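Local coordinates for protein packaging enzyme P4 (Pseudomonas phage phi6, PDB 4BLO) that hydrolyses nucleoside triphosphates as a hexameric RecA-like ATPase and probably drives packaging of the viral RNA into the capsid, at residues His9-Asp21 / Thr38-Glu50. Residues are numbered along the deposited sequence; the frame is centred on the assembly and turned at random.
Sequences HIDRVGIAADLLD and TVVIKTYIAAVME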
loop_
_atom_site.group_PDB
_atom_site.type_symbol
_atom_site.label_atom_id
_atom_site.label_comp_id
_atom_site.label_asym_id
_atom_site.label_seq_id
_atom_site.Cartn_x
_atom_site.Cartn_y
_atom_site.Cartn_z
ATOM N N HIS L 9 -3.755 50.076 4.106
ATOM C CA HIS L 9 -3.052 48.919 4.662
ATOM C C HIS L 9 -2.720 49.162 6.137
ATOM O O HIS L 9 -2.980 48.285 6.964
ATOM C CB HIS L 9 -1.766 48.615 3.861
ATOM C CG HIS L 9 -2.000 48.263 2.421
ATOM N ND1 HIS L 9 -2.771 47.177 2.061
ATOM C CD2 HIS L 9 -1.515 48.839 1.299
ATOM C CE1 HIS L 9 -2.757 47.146 0.738
ATOM N NE2 HIS L 9 -2.015 48.126 0.236
ATOM N N ILE L 10 -2.191 50.372 6.468
ATOM C CA ILE L 10 -1.822 50.787 7.831
ATOM C C ILE L 10 -3.057 50.753 8.759
ATOM O O ILE L 10 -2.945 50.279 9.891
ATOM C CB ILE L 10 -1.128 52.181 7.849
ATOM C CG1 ILE L 10 0.014 52.263 6.795
ATOM C CG2 ILE L 10 -0.610 52.521 9.261
ATOM C CD1 ILE L 10 0.390 53.651 6.343
ATOM N N ASP L 11 -4.226 51.209 8.260
ATOM C CA ASP L 11 -5.492 51.242 8.998
ATOM C C ASP L 11 -6.066 49.837 9.272
ATOM O O ASP L 11 -6.862 49.679 10.201
ATOM C CB ASP L 11 -6.525 52.087 8.235
ATOM C CG ASP L 11 -6.181 53.564 8.127
ATOM O OD1 ASP L 11 -5.561 54.104 9.073
ATOM O OD2 ASP L 11 -6.546 54.186 7.104
ATOM N N ARG L 12 -5.644 48.831 8.485
ATOM C CA ARG L 12 -6.098 47.439 8.594
ATOM C C ARG L 12 -5.318 46.623 9.632
ATOM O O ARG L 12 -5.788 45.551 10.017
ATOM C CB ARG L 12 -5.981 46.729 7.225
ATOM C CG ARG L 12 -7.026 47.132 6.187
ATOM C CD ARG L 12 -8.398 46.511 6.405
ATOM N NE ARG L 12 -8.339 45.055 6.443
ATOM C CZ ARG L 12 -9.401 44.272 6.450
ATOM N NH1 ARG L 12 -10.618 44.794 6.379
ATOM N NH2 ARG L 12 -9.259 42.959 6.502
ATOM N N VAL L 13 -4.120 47.103 10.048
ATOM C CA VAL L 13 -3.201 46.414 10.973
ATOM C C VAL L 13 -3.935 45.947 12.271
ATOM O O VAL L 13 -3.840 44.764 12.616
ATOM C CB VAL L 13 -1.921 47.258 11.271
ATOM C CG1 VAL L 13 -1.013 46.577 12.294
ATOM C CG2 VAL L 13 -1.137 47.523 9.996
ATOM N N GLY L 14 -4.673 46.844 12.930
ATOM C CA GLY L 14 -5.419 46.535 14.147
ATOM C C GLY L 14 -6.489 45.492 13.897
ATOM O O GLY L 14 -6.520 44.452 14.570
ATOM N N ILE L 15 -7.333 45.744 12.864
ATOM C CA ILE L 15 -8.412 44.863 12.374
ATOM C C ILE L 15 -7.875 43.435 12.149
ATOM O O ILE L 15 -8.504 42.467 12.575
ATOM C CB ILE L 15 -9.037 45.463 11.077
ATOM C CG1 ILE L 15 -9.875 46.709 11.430
ATOM C CG2 ILE L 15 -9.818 44.416 10.253
ATOM C CD1 ILE L 15 -10.517 47.429 10.285
ATOM N N ALA L 16 -6.710 43.328 11.495
ATOM C CA ALA L 16 -6.045 42.069 11.189
ATOM C C ALA L 16 -5.666 41.330 12.475
ATOM O O ALA L 16 -5.940 40.131 12.583
ATOM C CB ALA L 16 -4.810 42.328 10.334
ATOM N N ALA L 17 -5.098 42.068 13.468
ATOM C CA ALA L 17 -4.680 41.511 14.759
ATOM C C ALA L 17 -5.864 40.964 15.515
ATOM O O ALA L 17 -5.756 39.907 16.133
ATOM C CB ALA L 17 -3.968 42.560 15.592
ATOM N N ASP L 18 -7.004 41.664 15.437
ATOM C CA ASP L 18 -8.236 41.244 16.090
ATOM C C ASP L 18 -8.771 39.993 15.443
ATOM O O ASP L 18 -9.042 39.038 16.167
ATOM C CB ASP L 18 -9.280 42.362 16.069
ATOM C CG ASP L 18 -8.921 43.470 17.024
ATOM O OD1 ASP L 18 -9.046 43.256 18.248
ATOM O OD2 ASP L 18 -8.527 44.559 16.549
ATOM N N LEU L 19 -8.858 39.971 14.085
ATOM C CA LEU L 19 -9.346 38.818 13.326
ATOM C C LEU L 19 -8.584 37.552 13.700
ATOM O O LEU L 19 -9.198 36.497 13.879
ATOM C CB LEU L 19 -9.234 39.055 11.812
ATOM C CG LEU L 19 -10.229 40.021 11.159
ATOM C CD1 LEU L 19 -9.684 40.541 9.848
ATOM C CD2 LEU L 19 -11.597 39.364 10.934
ATOM N N LEU L 20 -7.255 37.675 13.849
ATOM C CA LEU L 20 -6.361 36.576 14.195
ATOM C C LEU L 20 -6.582 36.079 15.636
ATOM O O LEU L 20 -6.634 34.862 15.856
ATOM C CB LEU L 20 -4.891 36.989 13.978
ATOM C CG LEU L 20 -4.425 37.122 12.523
ATOM C CD1 LEU L 20 -3.213 37.997 12.420
ATOM C CD2 LEU L 20 -4.135 35.767 11.895
ATOM N N ASP L 21 -6.748 37.009 16.599
ATOM C CA ASP L 21 -6.956 36.691 18.016
ATOM C C ASP L 21 -8.364 36.176 18.306
ATOM O O ASP L 21 -8.537 35.352 19.205
ATOM C CB ASP L 21 -6.683 37.934 18.885
ATOM C CG ASP L 21 -5.236 38.396 18.913
ATOM O OD1 ASP L 21 -4.412 37.832 18.159
ATOM O OD2 ASP L 21 -4.934 39.335 19.679
ATOM N N THR L 38 -1.039 32.087 15.542
ATOM C CA THR L 38 -1.514 33.384 15.087
ATOM C C THR L 38 -0.452 34.474 15.346
ATOM O O THR L 38 -0.263 35.337 14.487
ATOM C CB THR L 38 -2.870 33.625 15.789
ATOM O OG1 THR L 38 -3.913 33.314 14.874
ATOM C CG2 THR L 38 -3.052 35.029 16.368
ATOM N N VAL L 39 0.241 34.407 16.511
ATOM C CA VAL L 39 1.258 35.358 16.993
ATOM C C VAL L 39 2.314 35.630 15.912
ATOM O O VAL L 39 2.641 36.789 15.656
ATOM C CB VAL L 39 1.914 34.862 18.310
ATOM C CG1 VAL L 39 2.960 35.844 18.829
ATOM C CG2 VAL L 39 0.861 34.593 19.379
ATOM N N VAL L 40 2.809 34.563 15.264
ATOM C CA VAL L 40 3.826 34.604 14.207
ATOM C C VAL L 40 3.357 35.526 13.053
ATOM O O VAL L 40 4.148 36.361 12.603
ATOM C CB VAL L 40 4.172 33.162 13.717
ATOM C CG1 VAL L 40 5.269 33.168 12.659
ATOM C CG2 VAL L 40 4.580 32.272 14.885
ATOM N N ILE L 41 2.070 35.405 12.622
ATOM C CA ILE L 41 1.476 36.210 11.537
ATOM C C ILE L 41 1.456 37.687 11.966
ATOM O O ILE L 41 1.856 38.556 11.178
ATOM C CB ILE L 41 0.071 35.694 11.102
ATOM C CG1 ILE L 41 0.111 34.192 10.714
ATOM C CG2 ILE L 41 -0.480 36.518 9.943
ATOM C CD1 ILE L 41 -1.104 33.426 11.079
ATOM N N LYS L 42 1.042 37.958 13.228
ATOM C CA LYS L 42 1.009 39.314 13.797
ATOM C C LYS L 42 2.417 39.932 13.800
ATOM O O LYS L 42 2.590 41.073 13.371
ATOM C CB LYS L 42 0.433 39.312 15.225
ATOM C CG LYS L 42 -1.048 38.956 15.333
ATOM C CD LYS L 42 -1.659 39.358 16.685
ATOM C CE LYS L 42 -1.197 38.506 17.849
ATOM N NZ LYS L 42 -1.823 38.939 19.122
ATOM N N THR L 43 3.418 39.142 14.243
ATOM C CA THR L 43 4.830 39.521 14.315
ATOM C C THR L 43 5.347 39.873 12.915
ATOM O O THR L 43 6.081 40.854 12.766
ATOM C CB THR L 43 5.652 38.395 14.973
ATOM O OG1 THR L 43 4.992 37.964 16.171
ATOM C CG2 THR L 43 7.072 38.832 15.306
ATOM N N TYR L 44 4.934 39.088 11.894
ATOM C CA TYR L 44 5.299 39.312 10.494
ATOM C C TYR L 44 4.732 40.650 10.012
ATOM O O TYR L 44 5.484 41.430 9.439
ATOM C CB TYR L 44 4.812 38.157 9.604
ATOM C CG TYR L 44 5.104 38.345 8.129
ATOM C CD1 TYR L 44 6.384 38.138 7.619
ATOM C CD2 TYR L 44 4.089 38.672 7.233
ATOM C CE1 TYR L 44 6.659 38.310 6.262
ATOM C CE2 TYR L 44 4.350 38.838 5.870
ATOM C CZ TYR L 44 5.639 38.659 5.389
ATOM O OH TYR L 44 5.904 38.813 4.045
ATOM N N ILE L 45 3.427 40.926 10.279
ATOM C CA ILE L 45 2.748 42.173 9.888
ATOM C C ILE L 45 3.520 43.380 10.463
ATOM O O ILE L 45 3.863 44.291 9.703
ATOM C CB ILE L 45 1.243 42.177 10.299
ATOM C CG1 ILE L 45 0.446 41.130 9.488
ATOM C CG2 ILE L 45 0.617 43.581 10.142
ATOM C CD1 ILE L 45 -0.864 40.670 10.119
ATOM N N ALA L 46 3.846 43.341 11.778
ATOM C CA ALA L 46 4.607 44.379 12.489
ATOM C C ALA L 46 5.986 44.634 11.842
ATOM O O ALA L 46 6.381 45.788 11.682
ATOM C CB ALA L 46 4.778 43.984 13.945
ATOM N N ALA L 47 6.687 43.559 11.442
ATOM C CA ALA L 47 7.998 43.619 10.799
ATOM C C ALA L 47 7.914 44.261 9.404
ATOM O O ALA L 47 8.802 45.049 9.049
ATOM C CB ALA L 47 8.599 42.224 10.699
ATOM N N VAL L 48 6.845 43.936 8.631
ATOM C CA VAL L 48 6.590 44.448 7.277
ATOM C C VAL L 48 6.303 45.954 7.357
ATOM O O VAL L 48 6.916 46.727 6.608
ATOM C CB VAL L 48 5.448 43.669 6.566
ATOM C CG1 VAL L 48 4.953 44.390 5.314
ATOM C CG2 VAL L 48 5.895 42.258 6.217
ATOM N N MET L 49 5.412 46.361 8.288
ATOM C CA MET L 49 5.037 47.761 8.492
ATOM C C MET L 49 6.234 48.608 8.930
ATOM O O MET L 49 6.376 49.740 8.456
ATOM C CB MET L 49 3.894 47.892 9.520
ATOM C CG MET L 49 2.588 47.181 9.125
ATOM S SD MET L 49 2.015 47.458 7.433
ATOM C CE MET L 49 1.328 49.024 7.605
ATOM N N GLU L 50 7.090 48.058 9.823
ATOM C CA GLU L 50 8.270 48.747 10.336
ATOM C C GLU L 50 9.271 49.010 9.204
ATOM O O GLU L 50 9.843 50.108 9.137
ATOM C CB GLU L 50 8.927 47.946 11.467
ATOM C CG GLU L 50 9.746 48.826 12.397
ATOM C CD GLU L 50 10.706 48.094 13.310
ATOM O OE1 GLU L 50 10.242 47.240 14.102
ATOM O OE2 GLU L 50 11.924 48.371 13.234
#
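Leu20 plugs into a hole formed by Thr38, Ile41, Lys42 and Ile45, the knob-into-hole step of an antiparallel helix pair. Helices 7-22 and 38-54 form a helical hairpin, closed by a connection that includes the small sheet of strands 26-27 and 34-35; between segments 9-21 and 38-50 the axes approach to 9.8 Å and run at 172°. The Leu20 side chain divides its two methyls between neighbours: CD1 lies 3.8 Å from Lys42 CG, while CD2 meets Ile41 CD1 at 3.9 Å. Leu20 also touches Ile175 of helix 167-179, so the hairpin packs against that helix here.

Further along, Val13 straddles two partners. Its CG1, anti to the backbone N at chi1 177°, faces Ile45 CG2, and its CG2 lies against Met49. The methionine chain bends at both chi2 and chi3, which brings CE over to helix 7-22, 3.6 Å from Ile10 CG1. Beside this end, His9 turns its ring away from Met49; its ND1 bonds to Leu180 O and the ring stacks with Phe182.

The polar contacts gather toward the C-terminal end of helix 7-22. Thr38 OG1 donates to Leu20 O from above the carbonyl plane, with a C=O...donor angle of 112°. Lys42 runs past Ala17, its CD 4.1 Å from Ala17 CB, and crosses Asp21 at about a right angle. The resulting salt bridge is uneven: Lys42 NZ takes the syn lone pair of Asp21 OD1 at 3.0 Å and reaches Asp21 OD2 only weakly at 3.2 Å.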